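Local coordinates for protein putative drug/sodium antiporter (Escherichia coli, PDB 4Z3N) that probably exports the genotoxin colibactin or its precursors across the cell membrane as a MATE-family antiporter, probably cation-coupled, at residues I298-I309 / A340-H351. Sequence-based numbering, arbitrary orientation.
With OLC ((2R)-2,3-dihydroxypropyl (9Z)-octadec-9-enoate), chain B.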
ATOM      1  N   ILE A 298      -9.517   8.428  -7.405  1.00 42.33           N
ATOM      2  CA  ILE A 298     -10.534   7.484  -7.859  1.00 40.10           C
ATOM      3  C   ILE A 298      -9.896   6.222  -8.436  1.00 37.98           C
ATOM      4  O   ILE A 298     -10.327   5.116  -8.135  1.00 35.01           O
ATOM      5  CB  ILE A 298     -11.478   8.113  -8.919  1.00 40.12           C
ATOM      6  CG1 ILE A 298     -12.230   9.304  -8.332  1.00 39.31           C
ATOM      7  CG2 ILE A 298     -12.488   7.081  -9.441  1.00 35.95           C
ATOM      8  CD1 ILE A 298     -13.192   9.933  -9.321  1.00 43.69           C
ATOM      9  N   ASP A 299      -8.869   6.390  -9.259  1.00 34.18           N
ATOM     10  CA  ASP A 299      -8.155   5.249  -9.804  1.00 33.40           C
ATOM     11  C   ASP A 299      -7.612   4.393  -8.663  1.00 39.84           C
ATOM     12  O   ASP A 299      -7.504   3.170  -8.772  1.00 33.35           O
ATOM     13  CB  ASP A 299      -7.022   5.712 -10.727  1.00 38.91           C
ATOM     14  CG  ASP A 299      -7.530   6.168 -12.107  1.00 49.63           C
ATOM     15  OD1 ASP A 299      -8.443   5.482 -12.658  1.00 47.39           O
ATOM     16  OD2 ASP A 299      -7.000   7.191 -12.629  1.00 42.93           O
ATOM     17  N   TYR A 300      -7.297   5.055  -7.555  1.00 40.68           N
ATOM     18  CA  TYR A 300      -6.734   4.386  -6.403  1.00 39.19           C
ATOM     19  C   TYR A 300      -7.789   3.576  -5.625  1.00 39.77           C
ATOM     20  O   TYR A 300      -7.522   2.432  -5.230  1.00 35.44           O
ATOM     21  CB  TYR A 300      -6.052   5.389  -5.467  1.00 39.19           C
ATOM     22  CG  TYR A 300      -5.476   4.677  -4.277  1.00 40.73           C
ATOM     23  CD1 TYR A 300      -4.266   4.024  -4.369  1.00 35.87           C
ATOM     24  CD2 TYR A 300      -6.180   4.591  -3.082  1.00 41.69           C
ATOM     25  CE1 TYR A 300      -3.749   3.327  -3.292  1.00 40.28           C
ATOM     26  CE2 TYR A 300      -5.668   3.900  -1.997  1.00 39.27           C
ATOM     27  CZ  TYR A 300      -4.450   3.271  -2.115  1.00 41.86           C
ATOM     28  OH  TYR A 300      -3.922   2.582  -1.050  1.00 56.73           O
ATOM     29  N   PHE A 301      -8.969   4.161  -5.400  1.00 35.36           N
ATOM     30  CA  PHE A 301     -10.047   3.427  -4.750  1.00 37.35           C
ATOM     31  C   PHE A 301     -10.423   2.136  -5.505  1.00 33.08           C
ATOM     32  O   PHE A 301     -10.716   1.118  -4.892  1.00 30.99           O
ATOM     33  CB  PHE A 301     -11.305   4.293  -4.588  1.00 37.39           C
ATOM     34  CG  PHE A 301     -12.570   3.473  -4.414  1.00 42.65           C
ATOM     35  CD1 PHE A 301     -12.795   2.746  -3.238  1.00 41.73           C
ATOM     36  CD2 PHE A 301     -13.514   3.392  -5.437  1.00 43.90           C
ATOM     37  CE1 PHE A 301     -13.943   1.967  -3.074  1.00 39.03           C
ATOM     38  CE2 PHE A 301     -14.666   2.618  -5.283  1.00 46.62           C
ATOM     39  CZ  PHE A 301     -14.878   1.901  -4.095  1.00 45.15           C
ATOM     40  N   ILE A 302     -10.425   2.191  -6.831  1.00 32.77           N
ATOM     41  CA  ILE A 302     -10.814   1.051  -7.648  1.00 33.39           C
ATOM     42  C   ILE A 302      -9.886  -0.134  -7.397  1.00 36.52           C
ATOM     43  O   ILE A 302     -10.267  -1.315  -7.491  1.00 33.76           O
ATOM     44  CB  ILE A 302     -10.791   1.409  -9.152  1.00 31.80           C
ATOM     45  CG1 ILE A 302     -11.951   2.349  -9.492  1.00 25.11           C
ATOM     46  CG2 ILE A 302     -10.818   0.139 -10.030  1.00 28.80           C
ATOM     47  CD1 ILE A 302     -11.841   2.939 -10.885  1.00 26.82           C
ATOM     48  N   ILE A 303      -8.660   0.202  -7.047  1.00 38.16           N
ATOM     49  CA  ILE A 303      -7.604  -0.779  -6.931  1.00 36.20           C
ATOM     50  C   ILE A 303      -7.558  -1.392  -5.519  1.00 35.69           C
ATOM     51  O   ILE A 303      -6.922  -2.429  -5.299  1.00 34.65           O
ATOM     52  CB  ILE A 303      -6.267  -0.104  -7.344  1.00 33.55           C
ATOM     53  CG1 ILE A 303      -6.307   0.257  -8.824  1.00 46.56           C
ATOM     54  CG2 ILE A 303      -5.032  -0.906  -6.946  1.00 39.07           C
ATOM     55  CD1 ILE A 303      -5.166   1.150  -9.257  1.00 62.42           C
ATOM     56  N   THR A 304      -8.259  -0.764  -4.574  1.00 31.13           N
ATOM     57  CA  THR A 304      -8.135  -1.132  -3.160  1.00 32.09           C
ATOM     58  C   THR A 304      -8.647  -2.549  -2.852  1.00 31.76           C
ATOM     59  O   THR A 304      -8.051  -3.231  -2.034  1.00 30.02           O
ATOM     60  CB  THR A 304      -8.840  -0.101  -2.208  1.00 31.76           C
ATOM     61  OG1 THR A 304     -10.119   0.276  -2.723  1.00 30.93           O
ATOM     62  CG2 THR A 304      -8.003   1.146  -2.052  1.00 28.28           C
ATOM     63  N   PRO A 305      -9.742  -2.998  -3.503  1.00 34.30           N
ATOM     64  CA  PRO A 305     -10.215  -4.371  -3.272  1.00 34.24           C
ATOM     65  C   PRO A 305      -9.157  -5.433  -3.617  1.00 32.88           C
ATOM     66  O   PRO A 305      -9.144  -6.516  -3.031  1.00 30.38           O
ATOM     67  CB  PRO A 305     -11.440  -4.482  -4.195  1.00 29.02           C
ATOM     68  CG  PRO A 305     -11.307  -3.397  -5.158  1.00 32.79           C
ATOM     69  CD  PRO A 305     -10.607  -2.288  -4.456  1.00 33.78           C
ATOM     70  N   MET A 306      -8.263  -5.108  -4.543  1.00 30.68           N
ATOM     71  CA  MET A 306      -7.165  -6.005  -4.880  1.00 33.09           C
ATOM     72  C   MET A 306      -6.046  -5.996  -3.816  1.00 34.41           C
ATOM     73  O   MET A 306      -5.356  -7.007  -3.608  1.00 29.44           O
ATOM     74  CB  MET A 306      -6.627  -5.638  -6.259  1.00 30.08           C
ATOM     75  CG  MET A 306      -5.158  -5.846  -6.467  1.00 29.75           C
ATOM     76  SD  MET A 306      -4.579  -4.637  -7.682  1.00 39.99           S
ATOM     77  CE  MET A 306      -5.798  -4.822  -8.982  1.00 25.34           C
ATOM     78  N   LEU A 307      -5.875  -4.861  -3.138  1.00 34.84           N
ATOM     79  CA  LEU A 307      -4.908  -4.772  -2.047  1.00 29.75           C
ATOM     80  C   LEU A 307      -5.409  -5.563  -0.837  1.00 30.64           C
ATOM     81  O   LEU A 307      -4.623  -6.177  -0.117  1.00 27.74           O
ATOM     82  CB  LEU A 307      -4.642  -3.313  -1.662  1.00 27.59           C
ATOM     83  CG  LEU A 307      -3.986  -2.401  -2.708  1.00 27.70           C
ATOM     84  CD1 LEU A 307      -3.753  -1.031  -2.135  1.00 23.48           C
ATOM     85  CD2 LEU A 307      -2.693  -2.977  -3.196  1.00 24.62           C
ATOM     86  N   ALA A 308      -6.724  -5.550  -0.635  1.00 27.88           N
ATOM     87  CA  ALA A 308      -7.372  -6.343   0.408  1.00 27.81           C
ATOM     88  C   ALA A 308      -7.193  -7.857   0.203  1.00 29.88           C
ATOM     89  O   ALA A 308      -6.813  -8.580   1.130  1.00 32.19           O
ATOM     90  CB  ALA A 308      -8.843  -6.001   0.475  1.00 28.25           C
ATOM     91  N   ILE A 309      -7.496  -8.331  -1.002  1.00 28.36           N
ATOM     92  CA  ILE A 309      -7.278  -9.728  -1.376  1.00 31.04           C
ATOM     93  C   ILE A 309      -5.778 -10.143  -1.279  1.00 28.69           C
ATOM     94  O   ILE A 309      -5.459 -11.239  -0.807  1.00 25.12           O
ATOM     95  CB  ILE A 309      -7.831  -9.986  -2.805  1.00 27.70           C
ATOM     96  CG1 ILE A 309      -9.315  -9.619  -2.851  1.00 25.68           C
ATOM     97  CG2 ILE A 309      -7.614 -11.437  -3.231  1.00 24.88           C
ATOM     98  CD1 ILE A 309      -9.944  -9.714  -4.231  1.00 26.83           C
ATOM     99  N   ALA A 340     -10.013 -10.818  -7.512  1.00 28.59           N
ATOM    100  CA  ALA A 340      -9.498  -9.467  -7.720  1.00 24.91           C
ATOM    101  C   ALA A 340      -9.785  -8.959  -9.108  1.00 23.58           C
ATOM    102  O   ALA A 340     -10.202  -7.825  -9.298  1.00 27.06           O
ATOM    103  CB  ALA A 340      -8.001  -9.419  -7.456  1.00 22.26           C
ATOM    104  N   PHE A 341      -9.540  -9.794 -10.092  1.00 25.68           N
ATOM    105  CA  PHE A 341      -9.793  -9.397 -11.466  1.00 27.54           C
ATOM    106  C   PHE A 341     -11.283  -9.043 -11.621  1.00 27.96           C
ATOM    107  O   PHE A 341     -11.635  -8.020 -12.190  1.00 29.79           O
ATOM    108  CB  PHE A 341      -9.377 -10.525 -12.424  1.00 25.79           C
ATOM    109  CG  PHE A 341      -9.306 -10.114 -13.852  1.00 24.03           C
ATOM    110  CD1 PHE A 341     -10.449 -10.015 -14.616  1.00 20.79           C
ATOM    111  CD2 PHE A 341      -8.089  -9.829 -14.436  1.00 24.56           C
ATOM    112  CE1 PHE A 341     -10.370  -9.634 -15.941  1.00 21.86           C
ATOM    113  CE2 PHE A 341      -8.007  -9.431 -15.759  1.00 24.56           C
ATOM    114  CZ  PHE A 341      -9.145  -9.340 -16.508  1.00 22.72           C
ATOM    115  N   SER A 342     -12.150  -9.886 -11.073  1.00 27.60           N
ATOM    116  CA  SER A 342     -13.577  -9.763 -11.298  1.00 26.41           C
ATOM    117  C   SER A 342     -14.140  -8.491 -10.704  1.00 25.63           C
ATOM    118  O   SER A 342     -14.852  -7.750 -11.376  1.00 24.21           O
ATOM    119  CB  SER A 342     -14.312 -10.974 -10.724  1.00 29.35           C
ATOM    120  OG  SER A 342     -14.190 -12.074 -11.599  1.00 28.28           O
ATOM    121  N   ILE A 343     -13.841  -8.260  -9.435  1.00 25.51           N
ATOM    122  CA  ILE A 343     -14.209  -7.014  -8.780  1.00 24.31           C
ATOM    123  C   ILE A 343     -13.631  -5.763  -9.471  1.00 25.30           C
ATOM    124  O   ILE A 343     -14.373  -4.815  -9.740  1.00 25.78           O
ATOM    125  CB  ILE A 343     -13.759  -7.028  -7.320  1.00 23.53           C
ATOM    126  CG1 ILE A 343     -14.165  -8.364  -6.687  1.00 23.89           C
ATOM    127  CG2 ILE A 343     -14.285  -5.782  -6.580  1.00 18.67           C
ATOM    128  CD1 ILE A 343     -13.969  -8.453  -5.184  1.00 21.39           C
ATOM    129  N   VAL A 344     -12.327  -5.747  -9.754  1.00 20.94           N
ATOM    130  CA  VAL A 344     -11.725  -4.541 -10.313  1.00 24.66           C
ATOM    131  C   VAL A 344     -12.249  -4.248 -11.731  1.00 27.99           C
ATOM    132  O   VAL A 344     -12.383  -3.080 -12.114  1.00 29.37           O
ATOM    133  CB  VAL A 344     -10.177  -4.612 -10.338  1.00 24.31           C
ATOM    134  CG1 VAL A 344      -9.604  -3.476 -11.167  1.00 24.77           C
ATOM    135  CG2 VAL A 344      -9.613  -4.564  -8.940  1.00 21.99           C
ATOM    136  N   LEU A 345     -12.558  -5.293 -12.498  1.00 25.76           N
ATOM    137  CA  LEU A 345     -13.120  -5.099 -13.829  1.00 23.99           C
ATOM    138  C   LEU A 345     -14.462  -4.331 -13.776  1.00 26.52           C
ATOM    139  O   LEU A 345     -14.685  -3.372 -14.546  1.00 25.13           O
ATOM    140  CB  LEU A 345     -13.299  -6.435 -14.522  1.00 23.44           C
ATOM    141  CG  LEU A 345     -14.021  -6.409 -15.872  1.00 26.58           C
ATOM    142  CD1 LEU A 345     -13.127  -5.736 -16.933  1.00 22.44           C
ATOM    143  CD2 LEU A 345     -14.463  -7.837 -16.286  1.00 22.82           C
ATOM    144  N   VAL A 346     -15.333  -4.742 -12.854  1.00 24.41           N
ATOM    145  CA  VAL A 346     -16.582  -4.032 -12.580  1.00 26.47           C
ATOM    146  C   VAL A 346     -16.359  -2.559 -12.169  1.00 26.89           C
ATOM    147  O   VAL A 346     -16.991  -1.658 -12.714  1.00 26.79           O
ATOM    148  CB  VAL A 346     -17.401  -4.765 -11.492  1.00 21.53           C
ATOM    149  CG1 VAL A 346     -18.630  -3.936 -11.066  1.00 21.25           C
ATOM    150  CG2 VAL A 346     -17.813  -6.121 -12.011  1.00 23.78           C
ATOM    151  N   LEU A 347     -15.459  -2.316 -11.227  1.00 22.82           N
ATOM    152  CA  LEU A 347     -15.208  -0.954 -10.778  1.00 26.24           C
ATOM    153  C   LEU A 347     -14.598  -0.112 -11.897  1.00 27.49           C
ATOM    154  O   LEU A 347     -14.869   1.088 -12.012  1.00 25.42           O
ATOM    155  CB  LEU A 347     -14.299  -0.946  -9.553  1.00 24.28           C
ATOM    156  CG  LEU A 347     -14.991  -1.528  -8.327  1.00 20.72           C
ATOM    157  CD1 LEU A 347     -14.089  -1.447  -7.130  1.00 25.88           C
ATOM    158  CD2 LEU A 347     -16.261  -0.766  -8.071  1.00 20.36           C
ATOM    159  N   ALA A 348     -13.795  -0.764 -12.732  1.00 27.57           N
ATOM    160  CA  ALA A 348     -13.161  -0.123 -13.877  1.00 25.83           C
ATOM    161  C   ALA A 348     -14.188   0.300 -14.947  1.00 28.44           C
ATOM    162  O   ALA A 348     -14.165   1.431 -15.423  1.00 27.96           O
ATOM    163  CB  ALA A 348     -12.113  -1.062 -14.470  1.00 23.50           C
ATOM    164  N   VAL A 349     -15.076  -0.623 -15.313  1.00 28.66           N
ATOM    165  CA  VAL A 349     -16.167  -0.362 -16.248  1.00 28.73           C
ATOM    166  C   VAL A 349     -17.103   0.729 -15.713  1.00 28.50           C
ATOM    167  O   VAL A 349     -17.549   1.590 -16.469  1.00 28.40           O
ATOM    168  CB  VAL A 349     -16.980  -1.678 -16.562  1.00 24.75           C
ATOM    169  CG1 VAL A 349     -18.220  -1.375 -17.388  1.00 22.03           C
ATOM    170  CG2 VAL A 349     -16.111  -2.666 -17.316  1.00 22.73           C
ATOM    171  N   MET A 350     -17.397   0.714 -14.416  1.00 30.46           N
ATOM    172  CA  MET A 350     -18.144   1.827 -13.820  1.00 29.74           C
ATOM    173  C   MET A 350     -17.424   3.150 -14.063  1.00 28.33           C
ATOM    174  O   MET A 350     -18.036   4.118 -14.480  1.00 27.96           O
ATOM    175  CB  MET A 350     -18.344   1.633 -12.324  1.00 28.46           C
ATOM    176  CG  MET A 350     -19.300   0.516 -11.958  1.00 30.40           C
ATOM    177  SD  MET A 350     -19.617   0.546 -10.191  1.00 37.05           S
ATOM    178  CE  MET A 350     -20.274  -1.102  -9.918  1.00 43.96           C
ATOM    179  N   HIS A 351     -16.117   3.178 -13.818  1.00 26.98           N
ATOM    180  CA  HIS A 351     -15.363   4.406 -13.964  1.00 27.35           C
ATOM    181  C   HIS A 351     -15.443   4.968 -15.376  1.00 32.29           C
ATOM    182  O   HIS A 351     -15.593   6.183 -15.560  1.00 32.37           O
ATOM    183  CB  HIS A 351     -13.894   4.215 -13.603  1.00 25.12           C
ATOM    184  CG  HIS A 351     -13.165   5.515 -13.416  1.00 36.71           C
ATOM    185  ND1 HIS A 351     -11.793   5.598 -13.342  1.00 38.40           N
ATOM    186  CD2 HIS A 351     -13.628   6.784 -13.270  1.00 34.31           C
ATOM    187  CE1 HIS A 351     -11.441   6.857 -13.155  1.00 37.24           C
ATOM    188  NE2 HIS A 351     -12.533   7.596 -13.104  1.00 35.34           N
TER
HETATM  189  C18 OLC B 501       0.152  -0.460  -7.738  1.00 31.73           C
HETATM  190  C10 OLC B 501      -3.319   1.527 -15.570  1.00 35.79           C
HETATM  191  C9  OLC B 501      -3.700   2.468 -14.682  1.00 46.91           C
HETATM  192  C17 OLC B 501      -0.662  -0.011  -8.936  1.00 34.66           C
HETATM  193  C11 OLC B 501      -1.896   1.002 -15.592  1.00 43.43           C
HETATM  194  C8  OLC B 501      -4.685   3.544 -15.111  1.00 47.11           C
HETATM  195  C24 OLC B 501       4.248   4.476 -16.767  1.00 47.34           C
HETATM  196  C16 OLC B 501       0.167  -0.184 -10.188  1.00 36.84           C
HETATM  197  C12 OLC B 501      -1.022   1.654 -14.529  1.00 49.80           C
HETATM  198  C7  OLC B 501      -5.064   4.460 -13.962  1.00 44.03           C
HETATM  199  C15 OLC B 501      -0.659   0.151 -11.424  1.00 39.07           C
HETATM  200  C13 OLC B 501      -0.141   0.594 -13.865  1.00 45.87           C
HETATM  201  C6  OLC B 501      -3.961   5.462 -13.682  1.00 43.76           C
HETATM  202  C14 OLC B 501       0.198   0.921 -12.421  1.00 45.13           C
HETATM  203  C5  OLC B 501      -3.467   6.094 -14.966  1.00 37.86           C
HETATM  204  C4  OLC B 501      -2.072   6.665 -14.755  1.00 41.27           C
HETATM  205  C3  OLC B 501      -1.175   5.639 -14.092  1.00 49.31           C
HETATM  206  C2  OLC B 501       0.293   5.987 -14.249  1.00 41.76           C
HETATM  207  C21 OLC B 501       2.700   3.262 -15.235  1.00 48.14           C
HETATM  208  C1  OLC B 501       1.134   4.717 -14.222  1.00 53.05           C
HETATM  209  C22 OLC B 501       4.097   3.291 -15.831  1.00 51.99           C
HETATM  210  O19 OLC B 501       0.787   3.731 -13.586  1.00 60.14           O
HETATM  211  O25 OLC B 501       5.507   5.082 -16.555  1.00 43.36           O
HETATM  212  O23 OLC B 501       5.054   3.398 -14.795  1.00 53.79           O
HETATM  213  O20 OLC B 501       2.255   4.596 -15.055  1.00 52.09           O
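Asp299 sets its carboxylate at the edge of the His351 imidazole, Asp299 OD1 lying in the ring plane 3.3 Å from His351 CE1, with the two planes turned 67° apart. Both polar groups are buried, and each has a partner elsewhere: Asp299 OD2 is hydrogen-bonded to Thr295 OG1, and His351 NE2 to the hydroxyl of Tyr359. With CG anti to the backbone N (chi1 -166°), the His351 ring reaches helix 286-322, where Ile298 lays CG2 over one face in a CH-pi contact, 3.9 Å from the centroid. The Asp299 carboxylate also touches lipid: Asp299 CG is 3.5 Å from C7 of the monoolein chain.

One turn on, Ile302 is a knob in the hole formed by Val344, Leu347, Ala348 and His351. Ile302 CG2 lies 3.7 Å from Leu347 CB, and Ile302 CD1 extends to the imidazole, 3.6 Å from His351 ND1. Pro305 follows at the kink of its helix, where Pro305 CG meets Leu347 CD1 at 3.9 Å and Pro305 CB rests on Ile343 CG2. Met306, bent at chi3, brings CE against Val344 CG2, and Ile309 CD1 abuts the backbone of Ala340, 3.5 Å from Ala340 N. Helix 382-399 adds Leu390 beside Met306 and Pro384 beside Val344.

The axes run antiparallel at 169° and approach to 8.7 Å, an antiparallel pairing, with one knob-into-hole contact at Ile302, of consecutive, probably transmembrane helices within the second MatE region of this MATE transporter.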